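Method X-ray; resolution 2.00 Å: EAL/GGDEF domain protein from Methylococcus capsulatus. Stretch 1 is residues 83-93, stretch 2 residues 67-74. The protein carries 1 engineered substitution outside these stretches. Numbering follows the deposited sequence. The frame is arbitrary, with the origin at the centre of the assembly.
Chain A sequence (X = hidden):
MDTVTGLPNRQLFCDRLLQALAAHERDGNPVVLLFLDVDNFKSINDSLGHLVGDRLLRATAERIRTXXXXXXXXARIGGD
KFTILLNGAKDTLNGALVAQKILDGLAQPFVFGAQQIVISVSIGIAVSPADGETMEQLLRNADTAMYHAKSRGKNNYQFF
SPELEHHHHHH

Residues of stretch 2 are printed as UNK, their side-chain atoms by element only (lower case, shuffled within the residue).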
# COMPACT_ATOMS: atom_id res chain seq x y z
N THR A 83 -1.87 -2.25 -3.08
CA THR A 83 -2.02 -0.99 -3.81
C THR A 83 -3.01 -0.18 -3.00
O THR A 83 -4.12 -0.63 -2.72
CB THR A 83 -2.55 -1.17 -5.23
OG1 THR A 83 -3.72 -1.99 -5.20
CG2 THR A 83 -1.48 -1.80 -6.13
N ILE A 84 -2.59 1.01 -2.61
CA ILE A 84 -3.40 1.89 -1.79
C ILE A 84 -3.81 3.16 -2.53
O ILE A 84 -2.96 3.94 -2.96
CB ILE A 84 -2.61 2.24 -0.52
CG1 ILE A 84 -2.31 0.95 0.25
CG2 ILE A 84 -3.36 3.26 0.33
CD1 ILE A 84 -1.08 1.00 1.12
N LEU A 85 -5.11 3.35 -2.68
CA LEU A 85 -5.64 4.52 -3.37
C LEU A 85 -6.13 5.57 -2.38
O LEU A 85 -7.00 5.30 -1.56
CB LEU A 85 -6.81 4.10 -4.28
CG LEU A 85 -7.78 5.18 -4.76
CD1 LEU A 85 -7.05 6.28 -5.53
CD2 LEU A 85 -8.84 4.52 -5.64
N LEU A 86 -5.55 6.76 -2.47
CA LEU A 86 -5.97 7.87 -1.62
C LEU A 86 -6.91 8.70 -2.49
O LEU A 86 -6.48 9.40 -3.40
CB LEU A 86 -4.76 8.69 -1.15
CG LEU A 86 -3.71 7.89 -0.38
CD1 LEU A 86 -2.67 8.84 0.18
CD2 LEU A 86 -4.35 7.09 0.75
N ASN A 87 -8.20 8.58 -2.21
CA ASN A 87 -9.25 9.24 -2.98
C ASN A 87 -9.38 10.72 -2.63
O ASN A 87 -10.35 11.13 -2.00
CB ASN A 87 -10.56 8.48 -2.71
CG ASN A 87 -11.67 8.89 -3.65
OD1 ASN A 87 -11.43 9.44 -4.72
ND2 ASN A 87 -12.90 8.58 -3.26
N GLY A 88 -8.41 11.51 -3.08
CA GLY A 88 -8.40 12.93 -2.78
C GLY A 88 -7.54 13.06 -1.53
O GLY A 88 -8.03 12.88 -0.42
N ALA A 89 -6.26 13.36 -1.72
CA ALA A 89 -5.32 13.43 -0.61
C ALA A 89 -5.06 14.80 0.01
O ALA A 89 -3.98 15.04 0.55
CB ALA A 89 -3.99 12.81 -1.04
N LYS A 90 -6.04 15.69 -0.05
CA LYS A 90 -5.85 17.01 0.54
C LYS A 90 -5.43 16.89 2.00
O LYS A 90 -5.95 16.06 2.75
CB LYS A 90 -7.14 17.83 0.44
CG LYS A 90 -7.00 19.24 1.01
CD LYS A 90 -8.24 20.09 0.72
CE LYS A 90 -8.00 21.56 1.06
NZ LYS A 90 -9.13 22.44 0.64
N ASP A 91 -4.46 17.72 2.39
CA ASP A 91 -3.96 17.75 3.76
C ASP A 91 -3.16 16.52 4.20
O ASP A 91 -2.95 16.32 5.39
CB ASP A 91 -5.12 17.99 4.74
CG ASP A 91 -5.89 19.25 4.42
OD1 ASP A 91 -5.26 20.32 4.27
OD2 ASP A 91 -7.14 19.18 4.31
N THR A 92 -2.72 15.71 3.25
CA THR A 92 -1.92 14.53 3.60
C THR A 92 -0.51 14.71 3.06
O THR A 92 0.30 13.79 3.10
CB THR A 92 -2.49 13.22 2.99
OG1 THR A 92 -2.42 13.29 1.56
CG2 THR A 92 -3.94 13.01 3.43
N LEU A 93 -0.23 15.91 2.55
CA LEU A 93 1.08 16.21 1.97
C LEU A 93 1.37 15.18 0.88
O LEU A 93 2.40 14.50 0.89
CB LEU A 93 2.17 16.19 3.06
CG LEU A 93 2.02 17.29 4.13
CD1 LEU A 93 3.08 17.12 5.20
CD2 LEU A 93 2.15 18.66 3.48
N UNK A 67 -5.10 2.98 8.86
CA UNK A 67 -4.20 4.10 8.67
C UNK A 67 -4.54 5.01 7.50
O UNK A 67 -3.96 6.08 7.37
c UNK A 67 -2.76 3.60 8.54
N UNK A 68 -5.47 4.59 6.65
CA UNK A 68 -5.87 5.43 5.52
C UNK A 68 -7.15 6.17 5.92
O UNK A 68 -7.53 6.14 7.08
c UNK A 68 -7.16 3.52 4.46
c UNK A 68 -6.11 4.60 4.23
c UNK A 68 -4.79 3.96 3.79
N UNK A 69 -7.80 6.85 4.97
CA UNK A 69 -9.03 7.57 5.30
C UNK A 69 -10.26 6.83 4.79
O UNK A 69 -10.19 6.07 3.82
c UNK A 69 -6.62 9.69 4.44
n UNK A 69 -7.43 10.53 0.97
c UNK A 69 -9.03 8.99 4.70
n UNK A 69 -7.32 11.88 2.82
c UNK A 69 -7.92 9.92 5.20
n UNK A 69 -6.86 9.63 3.01
c UNK A 69 -7.19 10.68 2.26
N UNK A 70 -11.39 7.05 5.45
CA UNK A 70 -12.63 6.41 5.01
C UNK A 70 -12.82 6.90 3.58
O UNK A 70 -12.69 8.09 3.30
o UNK A 70 -15.09 4.87 5.71
c UNK A 70 -15.08 6.11 5.58
c UNK A 70 -13.79 6.86 5.90
o UNK A 70 -16.07 6.77 5.21
N UNK A 71 -13.11 5.98 2.66
CA UNK A 71 -13.28 6.38 1.28
C UNK A 71 -12.10 5.93 0.43
O UNK A 71 -12.19 5.87 -0.80
N UNK A 72 -10.97 5.62 1.08
CA UNK A 72 -9.80 5.14 0.35
C UNK A 72 -9.97 3.64 0.10
O UNK A 72 -10.75 2.98 0.78
c UNK A 72 -8.18 6.84 1.33
o UNK A 72 -7.39 7.17 2.24
c UNK A 72 -8.52 5.37 1.16
o UNK A 72 -8.70 7.67 0.55
N UNK A 73 -9.24 3.11 -0.88
CA UNK A 73 -9.34 1.69 -1.21
C UNK A 73 -7.98 1.01 -1.12
O UNK A 73 -6.96 1.57 -1.52
c UNK A 73 -9.91 1.48 -2.63
o UNK A 73 -11.18 2.12 -2.73
c UNK A 73 -10.08 -0.00 -2.93
N UNK A 74 -7.98 -0.21 -0.59
CA UNK A 74 -6.76 -1.00 -0.45
C UNK A 74 -7.01 -2.37 -1.09
O UNK A 74 -8.08 -2.95 -0.92
c UNK A 74 -6.28 0.13 1.75
c UNK A 74 -5.13 -2.01 1.17
c UNK A 74 -6.40 -1.21 1.05

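Position 67 carries one side-chain carbon and nothing beyond it, which makes it alanine, A67; it lies out of reach of stretch 1.

Position 68 has three carbons, the first bearing the other two. A branch at CB made wholly of carbon is valine, V68. It points toward stretch 1, where its CG1 lies 3.8 Å from CG2 of I84, an apolar contact beside the strand.

Position 69 bears three carbons, a nitrogen, then a carbon holding two more nitrogens: a guanidinium, hence arginine, R69. Its NH2 donates to the carbonyl O of G88 at 2.8 Å, nearly straight and near the guanidinium plane, while NH1 comes within 3.6 Å of T92 CG2. No other residue of stretch 2 has as much area covered by stretch 1.

Position 70 shows two carbons, the second carrying two oxygens. That short carboxylate is aspartate, D70, exposed and without contact here.

Position 71 has no side-chain atoms, so it is glycine, G71. With phi at 107° and psi at -19°, a CB would be jammed against the preceding carbonyl oxygen, so the backbone alone calls for glycine. Its own O sits 3.6 Å from N87 CB.

Position 72 again has two carbons, the second with two oxygens, one of which takes the backbone N of N87 at 2.9 Å. This is aspartate, D72, and that oxygen is OD1. The other, OD2, accepts from R69 N at 2.8 Å and from R69 NE at 2.6 Å, the latter a salt bridge. D72 N also bonds to R69 O at 2.9 Å, within the type II turn from R69 to D72.

Position 73 has one carbon bearing an oxygen and a carbon: threonine, T73. Its CB lies 4.4 Å from CB of L85, on the same face of the sheet, and its hydroxyl is satisfied elsewhere in the structure.

Position 74 repeats the pattern of three carbons branched at the first, so it is valine, V74. Its CG1 lies 4.2 Å from CG1 of I84, with which it shares the other face.

The contact is a short antiparallel pairing finished by side chains. L85 N donates to T73 O at 2.8 Å, and T73 N returns a bond to L85 O at 3.2 Å. Beyond this pair, the carboxylate of D72 takes N87 N, and R69, held by D72, reaches on to G88 O. The rule to read is coupling: one acid binds the neighbouring backbone while anchoring the arginine that extends the contact.

Stretch 2, residues 67-74: AVRDGDTV
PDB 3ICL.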